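Long-range contacts in peptidase S15/CocE/NonD (Thaumarchaeota archaeon SCGC AB-539-E09, PDB 4PF1), which probably acts as a serine aminopeptidase of the alpha/beta-hydrolase fold, removing residues from the N-terminal end of peptides: residues A[178-184]-A[285-290]; A[204-209]-A[231-235]; A[404-408]-A[616-620]; A[30-34]-A[80-86]. All coordinates share one frame. Numbering follows the deposited sequence.

Contact 1: A[178-184]-A[285-290]; sequences LKAVVPF and VPMLIV
Strands 178-184 and 287-292 are parallel neighbours in the central sheet of the alpha/beta-hydrolase domain. Their short axes approach to 4.9 Å at 8°. The register pairs Val181 with Met287 and Phe184 with Val290, CA to CA 5.0 and 4.7 Å. Val181 N gives a hydrogen bond to Pro286 O (2.9 Å), Leu288 N to Val181 O (3.0 Å) and Val290 N to Pro183 O (3.1 Å). Pro183 has no amide hydrogen, so its CD only rests 3.3 Å from Leu288 O.

On one face Val181 (m) sets CG2 3.7 Å from CG of Met287 (t, t, m) and 4.0 Å from CG1 of Val285 (t). Leu178 (t, p) brings CD2 within 3.9 Å of Val285 CG1. Pro183 CD lies 3.9 Å from Met287 CG. On the other face Val182 (t) places CG1 3.7 Å from CG2 of Val290 (t) and 4.1 Å from CD2 of Leu288 (t, p). Phe184 (m, chi2 87°) turns a ring face to Val290 CG2, a CH-pi contact 4.2 Å from the ring centroid. Helix 347-365 covers Phe184 and Val290 through Phe351. Backbone hydrogen bonds thus combine with wholly apolar side-chain contacts, as suits a buried sheet core.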
loop_
_atom_site.group_PDB
_atom_site.type_symbol
_atom_site.label_atom_id
_atom_site.label_comp_id
_atom_site.label_asym_id
_atom_site.label_seq_id
_atom_site.Cartn_x
_atom_site.Cartn_y
_atom_site.Cartn_z
ATOM N N LEU A 178 -10.702 44.064 -15.733
ATOM C CA LEU A 178 -9.688 43.214 -15.093
ATOM C C LEU A 178 -9.108 43.957 -13.879
ATOM O O LEU A 178 -8.491 45.019 -14.037
ATOM C CB LEU A 178 -8.581 42.791 -16.081
ATOM C CG LEU A 178 -7.521 41.827 -15.512
ATOM C CD1 LEU A 178 -8.053 40.399 -15.431
ATOM C CD2 LEU A 178 -6.255 41.872 -16.329
ATOM N N LYS A 179 -9.340 43.406 -12.669
ATOM C CA LYS A 179 -8.978 44.046 -11.406
ATOM C C LYS A 179 -7.760 43.426 -10.714
ATOM O O LYS A 179 -7.166 44.090 -9.869
ATOM C CB LYS A 179 -10.180 44.043 -10.435
ATOM C CG LYS A 179 -11.456 44.706 -10.988
ATOM C CD LYS A 179 -11.271 46.203 -11.327
ATOM C CE LYS A 179 -12.448 46.752 -12.099
ATOM N NZ LYS A 179 -12.237 48.165 -12.502
ATOM N N ALA A 180 -7.409 42.157 -11.031
ATOM C CA ALA A 180 -6.265 41.458 -10.415
ATOM C C ALA A 180 -5.887 40.199 -11.190
ATOM O O ALA A 180 -6.716 39.657 -11.919
ATOM C CB ALA A 180 -6.592 41.086 -8.969
ATOM N N VAL A 181 -4.640 39.716 -11.009
ATOM C CA VAL A 181 -4.160 38.471 -11.628
ATOM C C VAL A 181 -3.376 37.627 -10.606
ATOM O O VAL A 181 -2.674 38.177 -9.753
ATOM C CB VAL A 181 -3.326 38.676 -12.931
ATOM C CG1 VAL A 181 -4.211 39.068 -14.112
ATOM C CG2 VAL A 181 -2.193 39.677 -12.729
ATOM N N VAL A 182 -3.506 36.288 -10.696
ATOM C CA VAL A 182 -2.775 35.353 -9.839
ATOM C C VAL A 182 -2.073 34.298 -10.745
ATOM O O VAL A 182 -2.586 33.182 -10.916
ATOM C CB VAL A 182 -3.657 34.695 -8.729
ATOM C CG1 VAL A 182 -2.810 33.836 -7.792
ATOM C CG2 VAL A 182 -4.428 35.744 -7.928
ATOM N N PRO A 183 -0.914 34.638 -11.361
ATOM C CA PRO A 183 -0.232 33.643 -12.203
ATOM C C PRO A 183 0.593 32.642 -11.370
ATOM O O PRO A 183 1.510 33.035 -10.642
ATOM C CB PRO A 183 0.643 34.499 -13.125
ATOM C CG PRO A 183 0.882 35.768 -12.376
ATOM C CD PRO A 183 -0.164 35.912 -11.304
ATOM N N PHE A 184 0.224 31.349 -11.444
ATOM C CA PHE A 184 0.930 30.253 -10.766
ATOM C C PHE A 184 1.937 29.621 -11.704
ATOM O O PHE A 184 1.635 29.447 -12.885
ATOM C CB PHE A 184 -0.051 29.157 -10.303
ATOM C CG PHE A 184 -1.023 29.480 -9.196
ATOM C CD1 PHE A 184 -2.252 30.068 -9.480
ATOM C CD2 PHE A 184 -0.785 29.052 -7.896
ATOM C CE1 PHE A 184 -3.191 30.292 -8.468
ATOM C CE2 PHE A 184 -1.719 29.286 -6.881
ATOM C CZ PHE A 184 -2.917 29.900 -7.175
ATOM N N VAL A 285 -2.040 46.306 -13.393
ATOM C CA VAL A 285 -2.883 45.274 -12.785
ATOM C C VAL A 285 -2.188 44.659 -11.549
ATOM O O VAL A 285 -1.042 44.207 -11.661
ATOM C CB VAL A 285 -3.256 44.177 -13.831
ATOM C CG1 VAL A 285 -4.217 43.144 -13.244
ATOM C CG2 VAL A 285 -3.845 44.799 -15.099
ATOM N N PRO A 286 -2.878 44.596 -10.375
ATOM C CA PRO A 286 -2.273 43.938 -9.197
ATOM C C PRO A 286 -1.959 42.470 -9.491
ATOM O O PRO A 286 -2.783 41.764 -10.079
ATOM C CB PRO A 286 -3.349 44.081 -8.114
ATOM C CG PRO A 286 -4.233 45.183 -8.589
ATOM C CD PRO A 286 -4.234 45.088 -10.073
ATOM N N MET A 287 -0.744 42.037 -9.136
ATOM C CA MET A 287 -0.244 40.703 -9.440
ATOM C C MET A 287 0.207 39.964 -8.192
ATOM O O MET A 287 0.960 40.506 -7.379
ATOM C CB MET A 287 0.932 40.818 -10.426
ATOM C CG MET A 287 1.176 39.575 -11.254
ATOM S SD MET A 287 2.551 39.782 -12.425
ATOM C CE MET A 287 1.932 41.145 -13.437
ATOM N N LEU A 288 -0.222 38.706 -8.072
ATOM C CA LEU A 288 0.190 37.804 -7.007
ATOM C C LEU A 288 0.936 36.631 -7.656
ATOM O O LEU A 288 0.314 35.660 -8.098
ATOM C CB LEU A 288 -1.033 37.340 -6.178
ATOM C CG LEU A 288 -0.762 36.460 -4.935
ATOM C CD1 LEU A 288 0.029 37.216 -3.868
ATOM C CD2 LEU A 288 -2.066 35.960 -4.335
ATOM N N ILE A 289 2.265 36.769 -7.796
ATOM C CA ILE A 289 3.104 35.750 -8.433
ATOM C C ILE A 289 3.323 34.598 -7.453
ATOM O O ILE A 289 3.850 34.805 -6.360
ATOM C CB ILE A 289 4.447 36.334 -8.962
ATOM C CG1 ILE A 289 4.217 37.641 -9.766
ATOM C CG2 ILE A 289 5.195 35.284 -9.799
ATOM C CD1 ILE A 289 5.453 38.533 -9.915
ATOM N N VAL A 290 2.893 33.392 -7.843
ATOM C CA VAL A 290 2.979 32.202 -7.000
ATOM C C VAL A 290 3.947 31.195 -7.613
ATOM O O VAL A 290 3.663 30.607 -8.662
ATOM C CB VAL A 290 1.582 31.568 -6.752
ATOM C CG1 VAL A 290 1.618 30.613 -5.568
ATOM C CG2 VAL A 290 0.510 32.635 -6.550
#

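Contact 2: A[204-209]-A[231-235]; sequences QEASLP and TYDAY
Helices 204-215 and 231-238 meet near their N-terminal ends. The short segment axes cross at 74° and stay 12.4 Å apart, so long side chains bridge the gap. The closest CA pair is Glu205 and Thr231, at 8.4 Å. Thr231 (p) points toward the other helix. Thr231 OG1 lies 3.1 Å from Glu205 OE2 and has its hydrogen-bond partner in Thr443 OG1. Tyr232 (t) turns away and packs edge-to-face on Phe581. Both segments belong to the helical insert between strands 178-184 and 287-292 of the hydrolase sheet, the usual place for a cap in this fold. One turn after Thr231, Tyr235 (m, chi2 87°) is the knob, set among Gln204, Glu205, Leu208 and Pro209. Glu205 CG makes an off-centre CH-pi contact with the ring, 3.7 Å from Tyr235 CE1. Leu208 CD1 meets the ring edge, 4.3 Å from CE2, and Pro209 CG is 3.7 Å from Tyr235 OH. Water 1 donates to Gln204 OE1 (2.7 Å) and to Tyr235 O (3.1 Å), while Gln204 NE2 hydrogen-bonds Pro582 O.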
loop_
_atom_site.group_PDB
_atom_site.type_symbol
_atom_site.label_atom_id
_atom_site.label_comp_id
_atom_site.label_asym_id
_atom_site.label_seq_id
_atom_site.Cartn_x
_atom_site.Cartn_y
_atom_site.Cartn_z
ATOM N N GLN A 204 14.066 16.983 -24.092
ATOM C CA GLN A 204 13.441 16.122 -25.107
ATOM C C GLN A 204 12.204 15.364 -24.586
ATOM O O GLN A 204 11.224 15.245 -25.317
ATOM C CB GLN A 204 14.464 15.134 -25.698
ATOM C CG GLN A 204 15.291 14.375 -24.656
ATOM C CD GLN A 204 16.202 13.316 -25.238
ATOM O OE1 GLN A 204 16.367 13.187 -26.456
ATOM N NE2 GLN A 204 16.820 12.528 -24.366
ATOM N N GLU A 205 12.244 14.874 -23.330
ATOM C CA GLU A 205 11.137 14.122 -22.724
ATOM C C GLU A 205 9.913 15.000 -22.443
ATOM O O GLU A 205 8.783 14.527 -22.561
ATOM C CB GLU A 205 11.588 13.448 -21.430
ATOM C CG GLU A 205 11.977 11.996 -21.613
ATOM C CD GLU A 205 11.702 11.147 -20.388
ATOM O OE1 GLU A 205 12.435 11.299 -19.385
ATOM O OE2 GLU A 205 10.711 10.383 -20.407
ATOM N N ALA A 206 10.136 16.255 -22.036
ATOM C CA ALA A 206 9.052 17.185 -21.736
ATOM C C ALA A 206 8.563 17.910 -22.992
ATOM O O ALA A 206 7.442 18.421 -22.997
ATOM C CB ALA A 206 9.511 18.201 -20.699
ATOM N N SER A 207 9.389 17.955 -24.058
ATOM C CA SER A 207 9.039 18.699 -25.263
ATOM C C SER A 207 8.360 17.856 -26.348
ATOM O O SER A 207 7.263 18.213 -26.773
ATOM C CB SER A 207 10.271 19.385 -25.845
ATOM O OG SER A 207 10.877 20.243 -24.891
ATOM N N LEU A 208 9.027 16.784 -26.836
ATOM C CA LEU A 208 8.545 15.963 -27.961
ATOM C C LEU A 208 7.139 15.343 -27.733
ATOM O O LEU A 208 6.267 15.598 -28.563
ATOM C CB LEU A 208 9.559 14.871 -28.357
ATOM C CG LEU A 208 10.944 15.347 -28.826
ATOM C CD1 LEU A 208 11.826 14.169 -29.179
ATOM C CD2 LEU A 208 10.838 16.277 -30.022
ATOM N N PRO A 209 6.865 14.566 -26.641
ATOM C CA PRO A 209 5.504 14.010 -26.467
ATOM C C PRO A 209 4.431 15.092 -26.322
ATOM O O PRO A 209 3.331 14.933 -26.853
ATOM C CB PRO A 209 5.618 13.169 -25.187
ATOM C CG PRO A 209 7.076 12.898 -25.032
ATOM C CD PRO A 209 7.758 14.124 -25.551
ATOM N N THR A 231 11.960 4.825 -20.681
ATOM C CA THR A 231 12.249 5.911 -21.635
ATOM C C THR A 231 13.757 6.101 -21.837
ATOM O O THR A 231 14.174 6.481 -22.930
ATOM C CB THR A 231 11.573 7.225 -21.213
ATOM O OG1 THR A 231 12.053 7.623 -19.927
ATOM C CG2 THR A 231 10.050 7.123 -21.201
ATOM N N TYR A 232 14.568 5.822 -20.791
ATOM C CA TYR A 232 16.035 5.897 -20.842
ATOM C C TYR A 232 16.551 5.085 -22.034
ATOM O O TYR A 232 17.302 5.607 -22.857
ATOM C CB TYR A 232 16.638 5.378 -19.520
ATOM C CG TYR A 232 18.153 5.407 -19.467
ATOM C CD1 TYR A 232 18.911 4.399 -20.062
ATOM C CD2 TYR A 232 18.829 6.410 -18.778
ATOM C CE1 TYR A 232 20.303 4.409 -20.005
ATOM C CE2 TYR A 232 20.222 6.421 -18.698
ATOM C CZ TYR A 232 20.955 5.423 -19.321
ATOM O OH TYR A 232 22.326 5.422 -19.258
ATOM N N ASP A 233 16.091 3.824 -22.144
ATOM C CA ASP A 233 16.431 2.904 -23.219
ATOM C C ASP A 233 15.976 3.437 -24.581
ATOM O O ASP A 233 16.771 3.456 -25.524
ATOM C CB ASP A 233 15.791 1.536 -22.949
ATOM C CG ASP A 233 16.788 0.407 -22.914
ATOM O OD1 ASP A 233 17.178 -0.071 -23.999
ATOM O OD2 ASP A 233 17.181 -0.001 -21.802
ATOM N N ALA A 234 14.713 3.905 -24.668
ATOM C CA ALA A 234 14.100 4.423 -25.901
ATOM C C ALA A 234 14.861 5.617 -26.492
ATOM O O ALA A 234 15.201 5.587 -27.673
ATOM C CB ALA A 234 12.647 4.810 -25.644
ATOM N N TYR A 235 15.140 6.653 -25.672
ATOM C CA TYR A 235 15.819 7.869 -26.124
ATOM C C TYR A 235 17.311 7.625 -26.448
ATOM O O TYR A 235 17.833 8.252 -27.373
ATOM C CB TYR A 235 15.645 9.006 -25.101
ATOM C CG TYR A 235 14.267 9.641 -25.154
ATOM C CD1 TYR A 235 13.206 9.114 -24.424
ATOM C CD2 TYR A 235 14.018 10.751 -25.959
ATOM C CE1 TYR A 235 11.931 9.676 -24.488
ATOM C CE2 TYR A 235 12.749 11.333 -26.019
ATOM C CZ TYR A 235 11.707 10.787 -25.284
ATOM O OH TYR A 235 10.446 11.334 -25.346
HETATM O O HOH W 1 18.190 11.286 -27.208
#

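Contact 3: A[404-408]-A[616-620]; sequences CDLYV and YPTAI
The apolar centre of this antiparallel beta pairing is formed by Leu406 with Ile620 and Tyr407 with Ala619. It joins strand 401-408 to the last strand, 606-625, in the C-terminal beta domain of the S15 family. Leu406 (t, p) and Ile620 (m, m) lie on one face, CB to CB 4.2 Å. Both continue onto strand 571-577, at Ile572 and Val574. Tyr407 (m, chi2 -82°) and Ala619 share the other face. Tyr407 CD1 is 3.6 Å from Ala619 CB, and its CE1 is 3.7 Å from Pro617 CB, which meets the ring edge. Next along the strand, and not on the Tyr407 face, Val408 (m) sets CG2 3.8 Å from CB of Thr618 (m).

Around these side chains runs the backbone ladder. Leu406 and Ile620 are a hydrogen-bonded pair, CA to CA 4.9 Å. Leu406 N donates to Ile620 O at 2.8 Å, and Ile620 N to Leu406 O at 2.9 Å. Tyr407 and Ala619 are a non-hydrogen-bonded pair, CA to CA 4.1 Å. Past them, Val408 N donates to Thr618 O at 3.2 Å. The touching parts diverge, with end-to-end directions 113° apart.

At the polar edge, Asp405 (m) forms a salt bridge with Arg491 of strand 489-496. Thr618 OG1 bonds to Trp611 and Phe493. Water 2 donates to Thr618 O at 2.8 Å and to Val408 O at 3.3 Å.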
loop_
_atom_site.group_PDB
_atom_site.type_symbol
_atom_site.label_atom_id
_atom_site.label_comp_id
_atom_site.label_asym_id
_atom_site.label_seq_id
_atom_site.Cartn_x
_atom_site.Cartn_y
_atom_site.Cartn_z
ATOM N N CYS A 404 28.192 34.613 0.822
ATOM C CA CYS A 404 29.530 34.007 0.882
ATOM C C CYS A 404 29.725 32.846 -0.126
ATOM O O CYS A 404 28.790 32.461 -0.831
ATOM C CB CYS A 404 29.844 33.558 2.307
ATOM S SG CYS A 404 28.899 32.113 2.854
ATOM N N ASP A 405 30.958 32.292 -0.169
ATOM C CA ASP A 405 31.346 31.216 -1.078
ATOM C C ASP A 405 31.533 29.881 -0.364
ATOM O O ASP A 405 32.191 29.808 0.674
ATOM C CB ASP A 405 32.646 31.582 -1.821
ATOM C CG ASP A 405 32.480 32.520 -3.005
ATOM O OD1 ASP A 405 31.368 33.067 -3.181
ATOM O OD2 ASP A 405 33.463 32.714 -3.748
ATOM N N LEU A 406 30.992 28.816 -0.968
ATOM C CA LEU A 406 31.104 27.439 -0.501
ATOM C C LEU A 406 32.027 26.683 -1.467
ATOM O O LEU A 406 31.575 26.192 -2.503
ATOM C CB LEU A 406 29.698 26.806 -0.432
ATOM C CG LEU A 406 29.500 25.602 0.492
ATOM C CD1 LEU A 406 30.096 25.846 1.895
ATOM C CD2 LEU A 406 28.026 25.265 0.612
ATOM N N TYR A 407 33.335 26.654 -1.149
ATOM C CA TYR A 407 34.387 26.081 -2.004
ATOM C C TYR A 407 34.433 24.559 -2.011
ATOM O O TYR A 407 34.341 23.934 -0.955
ATOM C CB TYR A 407 35.770 26.606 -1.574
ATOM C CG TYR A 407 35.931 28.101 -1.712
ATOM C CD1 TYR A 407 36.250 28.677 -2.937
ATOM C CD2 TYR A 407 35.799 28.941 -0.611
ATOM C CE1 TYR A 407 36.405 30.054 -3.070
ATOM C CE2 TYR A 407 35.948 30.321 -0.732
ATOM C CZ TYR A 407 36.259 30.874 -1.964
ATOM O OH TYR A 407 36.416 32.233 -2.095
ATOM N N VAL A 408 34.666 23.963 -3.205
ATOM C CA VAL A 408 34.902 22.517 -3.339
ATOM C C VAL A 408 36.369 22.276 -2.926
ATOM O O VAL A 408 37.229 23.093 -3.251
ATOM C CB VAL A 408 34.559 21.934 -4.750
ATOM C CG1 VAL A 408 33.087 22.159 -5.104
ATOM C CG2 VAL A 408 35.477 22.485 -5.842
ATOM N N TYR A 616 41.686 29.312 -9.989
ATOM C CA TYR A 616 40.397 28.756 -10.424
ATOM C C TYR A 616 39.577 28.231 -9.212
ATOM O O TYR A 616 39.473 27.012 -9.028
ATOM C CB TYR A 616 40.616 27.626 -11.459
ATOM C CG TYR A 616 41.510 27.989 -12.627
ATOM C CD1 TYR A 616 41.121 28.947 -13.559
ATOM C CD2 TYR A 616 42.701 27.305 -12.856
ATOM C CE1 TYR A 616 41.922 29.259 -14.657
ATOM C CE2 TYR A 616 43.512 27.607 -13.951
ATOM C CZ TYR A 616 43.119 28.588 -14.848
ATOM O OH TYR A 616 43.908 28.887 -15.934
ATOM N N PRO A 617 38.995 29.118 -8.360
ATOM C CA PRO A 617 38.269 28.615 -7.183
ATOM C C PRO A 617 36.800 28.272 -7.463
ATOM O O PRO A 617 35.924 29.145 -7.389
ATOM C CB PRO A 617 38.414 29.753 -6.164
ATOM C CG PRO A 617 38.589 30.989 -6.988
ATOM C CD PRO A 617 39.027 30.598 -8.380
ATOM N N THR A 618 36.527 26.982 -7.758
ATOM C CA THR A 618 35.159 26.502 -7.957
ATOM C C THR A 618 34.433 26.569 -6.619
ATOM O O THR A 618 34.957 26.086 -5.610
ATOM C CB THR A 618 35.145 25.089 -8.557
ATOM O OG1 THR A 618 35.686 25.140 -9.878
ATOM C CG2 THR A 618 33.743 24.472 -8.586
ATOM N N ALA A 619 33.254 27.220 -6.600
ATOM C CA ALA A 619 32.463 27.396 -5.385
ATOM C C ALA A 619 31.010 27.667 -5.693
ATOM O O ALA A 619 30.676 28.100 -6.798
ATOM C CB ALA A 619 33.022 28.557 -4.567
ATOM N N ILE A 620 30.148 27.461 -4.691
ATOM C CA ILE A 620 28.739 27.827 -4.762
ATOM C C ILE A 620 28.598 29.155 -4.038
ATOM O O ILE A 620 29.004 29.270 -2.877
ATOM C CB ILE A 620 27.799 26.735 -4.167
ATOM C CG1 ILE A 620 28.021 25.340 -4.817
ATOM C CG2 ILE A 620 26.320 27.174 -4.221
ATOM C CD1 ILE A 620 27.836 25.249 -6.336
HETATM O O HOH W 2 37.695 25.885 -4.860
#

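Contact 4: A[30-34]-A[80-86]; sequences FDYTR and SSSLSMV
Asp31 makes the shortest direct polar link here. With chi1 at 69° (p), its OD1 accepts from Leu83 N at 2.8 Å, near the weakly bonded helix at about 83-86. Water 3 donates to Asp31 OD2 at 2.6 Å and accepts from Ser84 N at 3.2 Å. The carboxylate thus serves two successive amides, one directly and one through water. Tyr32 OH donates to Ser80 O at 3.0 Å, and Asp31 N to Ser81 O at 3.2 Å. Ser80 OG accepts from Ser82 N at 2.9 Å, an ST turn. The nearest CA pair is Phe30 and Ser81, at 4.6 Å.

The Phe30 ring (m, chi2 32°) lies flat over Ser81, whose CA is 3.6 Å from the ring centroid in a CH-pi contact. Tyr32 (p, chi2 -82°) has Val86 CG2 over one ring face, 4.0 Å from CZ, and Leu83 CB 3.9 Å from CD1. Trp225 of the fourth subunit meets Phe30 edge-to-face, and Glu514 of the third subunit bonds Ser80 OG, so the contact sits at subunit interfaces. Side-chain groups of Asp31 and Tyr32 and one backbone amide thus tie the start of edge strand 32-40 to backbone groups of 80-83, with aromatic rings closing over the join.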
loop_
_atom_site.group_PDB
_atom_site.type_symbol
_atom_site.label_atom_id
_atom_site.label_comp_id
_atom_site.label_asym_id
_atom_site.label_seq_id
_atom_site.Cartn_x
_atom_site.Cartn_y
_atom_site.Cartn_z
ATOM N N PHE A 30 -28.964 20.978 -9.747
ATOM C CA PHE A 30 -27.557 21.348 -9.542
ATOM C C PHE A 30 -27.484 22.672 -8.770
ATOM O O PHE A 30 -28.396 23.494 -8.881
ATOM C CB PHE A 30 -26.810 21.472 -10.895
ATOM C CG PHE A 30 -26.456 20.194 -11.640
ATOM C CD1 PHE A 30 -27.272 19.069 -11.561
ATOM C CD2 PHE A 30 -25.367 20.154 -12.504
ATOM C CE1 PHE A 30 -26.966 17.908 -12.279
ATOM C CE2 PHE A 30 -25.061 18.993 -13.221
ATOM C CZ PHE A 30 -25.861 17.877 -13.103
ATOM N N ASP A 31 -26.413 22.888 -7.992
ATOM C CA ASP A 31 -26.278 24.144 -7.247
ATOM C C ASP A 31 -25.582 25.227 -8.111
ATOM O O ASP A 31 -25.165 26.263 -7.589
ATOM C CB ASP A 31 -25.539 23.919 -5.909
ATOM C CG ASP A 31 -24.062 23.567 -6.001
ATOM O OD1 ASP A 31 -23.556 23.401 -7.130
ATOM O OD2 ASP A 31 -23.414 23.464 -4.945
ATOM N N TYR A 32 -25.465 24.973 -9.433
ATOM C CA TYR A 32 -24.821 25.877 -10.386
ATOM C C TYR A 32 -25.428 25.720 -11.782
ATOM O O TYR A 32 -25.968 24.659 -12.101
ATOM C CB TYR A 32 -23.293 25.617 -10.437
ATOM C CG TYR A 32 -22.910 24.297 -11.082
ATOM C CD1 TYR A 32 -22.944 23.106 -10.359
ATOM C CD2 TYR A 32 -22.497 24.240 -12.412
ATOM C CE1 TYR A 32 -22.607 21.890 -10.950
ATOM C CE2 TYR A 32 -22.154 23.028 -13.013
ATOM C CZ TYR A 32 -22.202 21.856 -12.276
ATOM O OH TYR A 32 -21.851 20.661 -12.860
ATOM N N THR A 33 -25.287 26.756 -12.630
ATOM C CA THR A 33 -25.740 26.720 -14.020
ATOM C C THR A 33 -24.506 26.730 -14.930
ATOM O O THR A 33 -23.550 27.465 -14.672
ATOM C CB THR A 33 -26.710 27.877 -14.305
ATOM O OG1 THR A 33 -27.843 27.741 -13.447
ATOM C CG2 THR A 33 -27.180 27.913 -15.756
ATOM N N ARG A 34 -24.519 25.889 -15.972
ATOM C CA ARG A 34 -23.414 25.772 -16.914
ATOM C C ARG A 34 -23.790 26.415 -18.251
ATOM O O ARG A 34 -24.661 25.904 -18.960
ATOM C CB ARG A 34 -23.029 24.291 -17.091
ATOM C CG ARG A 34 -21.765 24.049 -17.913
ATOM C CD ARG A 34 -21.492 22.563 -18.083
ATOM N NE ARG A 34 -21.046 21.943 -16.832
ATOM C CZ ARG A 34 -19.772 21.811 -16.476
ATOM N NH1 ARG A 34 -18.803 22.233 -17.279
ATOM N NH2 ARG A 34 -19.456 21.248 -15.318
ATOM N N SER A 80 -20.213 15.908 -11.435
ATOM C CA SER A 80 -21.038 16.177 -10.273
ATOM C C SER A 80 -22.113 17.250 -10.481
ATOM O O SER A 80 -22.034 18.065 -11.403
ATOM C CB SER A 80 -20.145 16.580 -9.103
ATOM O OG SER A 80 -20.886 17.009 -7.972
ATOM N N SER A 81 -23.109 17.245 -9.567
ATOM C CA SER A 81 -24.202 18.208 -9.493
ATOM C C SER A 81 -23.803 19.380 -8.585
ATOM O O SER A 81 -24.542 20.362 -8.474
ATOM C CB SER A 81 -25.463 17.531 -8.962
ATOM O OG SER A 81 -25.232 16.913 -7.706
ATOM N N SER A 82 -22.619 19.273 -7.952
ATOM C CA SER A 82 -22.081 20.274 -7.032
ATOM C C SER A 82 -20.954 21.071 -7.694
ATOM O O SER A 82 -20.054 20.479 -8.299
ATOM C CB SER A 82 -21.579 19.599 -5.757
ATOM O OG SER A 82 -21.025 20.528 -4.841
ATOM N N LEU A 83 -20.997 22.416 -7.565
ATOM C CA LEU A 83 -19.993 23.325 -8.136
ATOM C C LEU A 83 -18.604 23.076 -7.534
ATOM O O LEU A 83 -17.605 23.124 -8.254
ATOM C CB LEU A 83 -20.414 24.801 -7.934
ATOM C CG LEU A 83 -19.439 25.881 -8.460
ATOM C CD1 LEU A 83 -19.283 25.813 -9.982
ATOM C CD2 LEU A 83 -19.871 27.264 -8.022
ATOM N N SER A 84 -18.554 22.766 -6.228
ATOM C CA SER A 84 -17.321 22.487 -5.492
ATOM C C SER A 84 -16.550 21.275 -6.056
ATOM O O SER A 84 -15.332 21.201 -5.891
ATOM C CB SER A 84 -17.643 22.235 -4.022
ATOM O OG SER A 84 -18.554 21.157 -3.878
ATOM N N MET A 85 -17.264 20.330 -6.703
ATOM C CA MET A 85 -16.694 19.076 -7.211
ATOM C C MET A 85 -16.292 19.113 -8.698
ATOM O O MET A 85 -15.514 18.257 -9.124
ATOM C CB MET A 85 -17.685 17.921 -6.991
ATOM C CG MET A 85 -17.986 17.634 -5.531
ATOM S SD MET A 85 -16.605 16.860 -4.655
ATOM C CE MET A 85 -16.618 15.210 -5.388
ATOM N N VAL A 86 -16.839 20.056 -9.493
ATOM C CA VAL A 86 -16.559 20.117 -10.938
ATOM C C VAL A 86 -15.324 20.981 -11.266
ATOM O O VAL A 86 -14.677 20.754 -12.288
ATOM C CB VAL A 86 -17.787 20.578 -11.779
ATOM C CG1 VAL A 86 -18.883 19.518 -11.783
ATOM C CG2 VAL A 86 -18.331 21.929 -11.306
HETATM O O HOH W 3 -20.921 23.806 -4.300
#

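How the contacts relate
Contacts 1 and 4 reach the same central sheet. Contact 1 lies within it and contact 4 at the start of its edge strand, with centres 26 Å apart. Contact 2 is nested in the chain between the two strands of contact 1. Its centre is 34 Å from that of contact 1, on the opposite side of the chain's centre. Contact 3 belongs to the C-terminal domain, 38 Å from contact 1 and 56 Å from contact 4, centre to centre. None of the four touches another. Phe184 of contact 1 lies near Ser161, Asp295 and His328, which have charge-relay geometry consistent with a catalytic triad.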